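Local coordinates for protein (histonelike protein HU) (Thermotoga maritima, PDB 1B8Z) that binds and wraps DNA as a histone-like protein of the bacterial HU family, stabilising the duplex against denaturation under extreme conditions, at the interface of chains A and B. Coordinates in Å, arbitrary orientation; residue numbers count along the deposited sequence, not the author numbering. Chains: chain A/B, Protein (histonelike protein HU).

Contact 1: the interface of chains A and B. Residues chain A 31-32, 35, 40-42; chain B 1, 6, 9.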
# COMPACT_ATOMS: atom_id res chain seq x y z
N THR A 31 -2.42 -9.17 -1.42
CA THR A 31 -1.11 -9.85 -1.35
C THR A 31 -0.40 -9.59 -0.05
O THR A 31 0.18 -10.49 0.58
CB THR A 31 -0.25 -9.46 -2.56
OG1 THR A 31 -0.97 -9.86 -3.74
CG2 THR A 31 1.10 -10.16 -2.54
N ILE A 32 -0.40 -8.34 0.44
CA ILE A 32 0.19 -8.00 1.72
C ILE A 32 -0.56 -8.72 2.85
O ILE A 32 0.07 -9.31 3.74
CB ILE A 32 0.16 -6.46 1.95
CG1 ILE A 32 1.10 -5.82 0.95
CG2 ILE A 32 0.50 -6.12 3.41
CD1 ILE A 32 1.01 -4.28 0.95
N ALA A 35 0.40 -12.43 2.90
CA ALA A 35 1.75 -12.62 3.44
C ALA A 35 1.74 -12.52 4.96
O ALA A 35 2.32 -13.36 5.68
CB ALA A 35 2.68 -11.55 2.86
N GLU A 40 4.74 -13.79 7.22
CA GLU A 40 5.83 -13.26 6.42
C GLU A 40 5.91 -11.74 6.63
O GLU A 40 4.94 -11.11 7.07
CB GLU A 40 5.61 -13.57 4.95
CG GLU A 40 6.79 -13.38 4.03
CD GLU A 40 6.54 -13.86 2.61
OE1 GLU A 40 5.43 -14.40 2.37
OE2 GLU A 40 7.47 -13.69 1.79
N LYS A 41 7.05 -11.17 6.33
CA LYS A 41 7.25 -9.72 6.40
C LYS A 41 7.08 -9.18 4.99
O LYS A 41 7.29 -9.91 4.02
CB LYS A 41 8.70 -9.54 6.83
CG LYS A 41 9.26 -8.18 7.15
CD LYS A 41 10.65 -8.35 7.78
N VAL A 42 6.58 -7.95 4.86
CA VAL A 42 6.51 -7.31 3.54
C VAL A 42 7.34 -6.05 3.67
O VAL A 42 6.90 -5.05 4.27
CB VAL A 42 5.11 -7.01 2.99
CG1 VAL A 42 5.21 -6.34 1.63
CG2 VAL A 42 4.30 -8.30 2.94
N MET B 1 9.07 -10.97 2.19
CA MET B 1 8.97 -10.55 0.76
C MET B 1 9.49 -9.13 0.60
O MET B 1 9.25 -8.34 1.53
CB MET B 1 7.48 -10.61 0.43
CG MET B 1 6.94 -9.89 -0.77
SD MET B 1 5.18 -10.15 -1.00
CE MET B 1 4.82 -11.70 -0.23
N LEU B 6 6.84 -8.58 -4.32
CA LEU B 6 5.46 -8.07 -4.28
C LEU B 6 4.98 -7.75 -5.68
O LEU B 6 3.85 -8.15 -6.04
CB LEU B 6 5.42 -6.83 -3.35
CG LEU B 6 4.09 -6.06 -3.30
CD1 LEU B 6 2.98 -6.94 -2.76
CD2 LEU B 6 4.26 -4.81 -2.43
N ARG B 9 4.24 -11.03 -7.67
CA ARG B 9 3.06 -11.73 -7.20
C ARG B 9 1.81 -10.98 -7.67
O ARG B 9 0.84 -11.61 -8.10
CB ARG B 9 3.00 -11.87 -5.69
CG ARG B 9 4.14 -12.72 -5.12
CD ARG B 9 3.87 -13.03 -3.66
NE ARG B 9 4.91 -13.92 -3.13
CZ ARG B 9 4.78 -15.24 -3.02
NH1 ARG B 9 3.65 -15.83 -3.39
NH2 ARG B 9 5.78 -15.97 -2.52
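The amino nitrogen of B:Met1, the chain terminus, is gripped by two acceptors of chain A, as the first residue of one HU subunit docks against the other in the intertwined dimer of this histone-like family. The shorter hydrogen bond runs from B:Met1 N to the backbone carbonyl A:Lys41 O at 2.8 Å, with the donor tilted 30° from the carbonyl plane. The second reaches A:Glu40 OE2 at 3.2 Å, on the anti side of the carboxylate and well off its plane. A:Glu40 gets there with CG anti to its backbone N (chi1 -166°) and an extended chain, long enough to bring its acid to the terminus.

The chain of B:Met1 bends at chi3 (-25°), which brings its methyl CE to A:Ala35 CB at 3.8 Å, while A:Glu40 OE1 lies at the same distance from CE; the small alanine lets the flexible thioether chain come close to helix 18-37. An alanine in place of A:Glu40 would probably leave the terminal amine without its carboxylate mate and open a gap beside the methionine methyl.

One turn earlier in that helix, A:Thr31 turns CG2 anti to its backbone N. B:Leu6 CD1 comes end-on against the flank of this methyl, at 3.7 Å from A:Thr31 CG2, the two side chains crossing obliquely. The same CG2 also packs on the aliphatic root of B:Arg9, at 4.0 Å from CB. The guanidinium NH2 of B:Arg9 stays 5.1 Å from A:Glu40 OE1, so any attraction would probably be long-range.

Contact 2: the interface of chains A and B. Residues chain A 3, 6, 25, 29; chain B 28, 31-32, 42-44.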
# COMPACT_ATOMS: atom_id res chain seq x y z
N LYS A 3 -10.15 5.56 0.30
CA LYS A 3 -9.69 4.69 -0.79
C LYS A 3 -10.11 5.20 -2.14
O LYS A 3 -9.34 5.18 -3.11
CB LYS A 3 -10.21 3.27 -0.53
CG LYS A 3 -9.69 2.26 -1.57
CD LYS A 3 -10.35 0.92 -1.26
CE LYS A 3 -9.91 -0.14 -2.26
NZ LYS A 3 -10.53 -1.47 -1.91
N LEU A 6 -7.93 8.05 -3.12
CA LEU A 6 -6.60 7.53 -3.44
C LEU A 6 -6.59 6.98 -4.86
O LEU A 6 -5.63 7.26 -5.62
CB LEU A 6 -6.21 6.45 -2.40
CG LEU A 6 -4.91 5.67 -2.67
CD1 LEU A 6 -3.70 6.58 -2.63
CD2 LEU A 6 -4.76 4.53 -1.65
N LEU A 25 -4.53 -1.94 -6.95
CA LEU A 25 -4.51 -1.63 -5.52
C LEU A 25 -5.09 -2.74 -4.68
O LEU A 25 -4.49 -3.17 -3.69
CB LEU A 25 -5.30 -0.32 -5.29
CG LEU A 25 -5.51 0.04 -3.82
CD1 LEU A 25 -4.22 0.22 -3.05
CD2 LEU A 25 -6.39 1.29 -3.71
N LEU A 29 -3.20 -5.00 -1.76
CA LEU A 29 -3.67 -5.15 -0.39
C LEU A 29 -3.93 -6.62 -0.05
O LEU A 29 -3.55 -7.00 1.06
CB LEU A 29 -4.93 -4.33 -0.15
CG LEU A 29 -4.73 -2.82 -0.40
CD1 LEU A 29 -6.08 -2.13 -0.31
CD2 LEU A 29 -3.70 -2.23 0.55
N ILE B 28 1.02 4.84 -6.01
CA ILE B 28 0.33 4.71 -4.74
C ILE B 28 1.24 5.13 -3.59
O ILE B 28 0.83 5.92 -2.73
CB ILE B 28 -0.12 3.24 -4.51
CG1 ILE B 28 -1.25 2.92 -5.49
CG2 ILE B 28 -0.58 3.05 -3.05
CD1 ILE B 28 -1.42 1.39 -5.61
N THR B 31 1.75 8.83 -3.60
CA THR B 31 0.52 9.56 -3.18
C THR B 31 0.31 9.50 -1.70
O THR B 31 -0.08 10.49 -1.06
CB THR B 31 -0.69 9.04 -3.96
OG1 THR B 31 -0.40 9.23 -5.35
CG2 THR B 31 -1.98 9.77 -3.61
N ILE B 32 0.51 8.34 -1.05
CA ILE B 32 0.39 8.24 0.39
C ILE B 32 1.44 9.10 1.07
O ILE B 32 1.14 9.84 2.03
CB ILE B 32 0.51 6.76 0.84
CG1 ILE B 32 -0.69 6.00 0.31
CG2 ILE B 32 0.68 6.69 2.36
CD1 ILE B 32 -0.55 4.48 0.54
N VAL B 42 -4.62 8.84 5.46
CA VAL B 42 -4.96 8.01 4.29
C VAL B 42 -5.67 6.80 4.88
O VAL B 42 -5.03 5.90 5.44
CB VAL B 42 -3.79 7.60 3.38
CG1 VAL B 42 -4.30 6.73 2.25
CG2 VAL B 42 -3.10 8.86 2.87
N GLN B 43 -6.98 6.76 4.75
CA GLN B 43 -7.81 5.71 5.34
C GLN B 43 -8.28 4.76 4.27
O GLN B 43 -8.93 5.18 3.31
CB GLN B 43 -9.02 6.37 6.01
CG GLN B 43 -9.80 5.37 6.88
CD GLN B 43 -10.06 5.95 8.27
OE1 GLN B 43 -10.18 7.16 8.45
NE2 GLN B 43 -10.15 5.07 9.26
N ILE B 44 -7.87 3.48 4.36
CA ILE B 44 -8.26 2.52 3.34
C ILE B 44 -9.16 1.49 4.01
O ILE B 44 -8.67 0.65 4.76
CB ILE B 44 -7.04 1.80 2.73
CG1 ILE B 44 -6.15 2.84 2.05
CG2 ILE B 44 -7.48 0.73 1.74
CD1 ILE B 44 -4.76 2.35 1.69
O HOH W 1 -11.73 3.94 2.48
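Apolar packing carries this part of the HU dimer interface, where A:Leu6 inserts between helix 18-37 and strand 42-44 of chain B. Its two methyl branches divide the work. CD1 meets the methyl of B:Thr31, the symmetry twin of the leucine-threonine pair in contact 1, while CD2 meets the tip of B:Ile44, CD1, at 4.0 Å, the two side chains passing at a slant. CG anti to the backbone N (chi1 174°) carries the fork out, and chi2 (64°) sets one methyl toward the helix and the other toward the strand, a task suited to a residue with two branch ends. B:Ile44 is branched too, and uses both arms: while CD1 faces A:Leu6, the methyl CG2 meets A:Leu29 CD1 at 3.8 Å, again at a slant. The side chain of A:Lys3 crosses this isoleucine at about a right angle, its methylene CD lying 4.2 Å from B:Ile44 CG2, so a long aliphatic stem serves as packing surface. Beyond them, A:Leu25 and B:Ile28 touch methyl to methyl, CD1 to CD1 at 4.0 Å, joining the two long helices.

Polar linkage is indirect. One water bridges the backbone A:Lys3 N, 3.1 Å from its oxygen, and the carbonyl B:Gln43 O, 3.2 Å from it.

Helix 3-14 of chain A thus lies against the partner's helix 18-37 and strand 42-44, while its own helix 18-37 supplies A:Leu25 and A:Leu29 to the shared hydrophobic core.

The C-alpha centres of contact 1 and contact 2 are about 17 Å apart, and the two overlap in part as symmetry twins: Leu6, Thr31, Ile32 and Val42 appear in both with the chains exchanged. In both, helix 3-14 of one subunit packs on helix 18-37 of the other near strand 42-44. Contact 1 adds hydrogen bonds of the amino terminus to the residues just before the strand; contact 2 adds apolar packing between the strand and the long helices. Each patch has its symmetry twin, so the subunits are held by helix and strand contacts repeated on both sides of the two-fold axis.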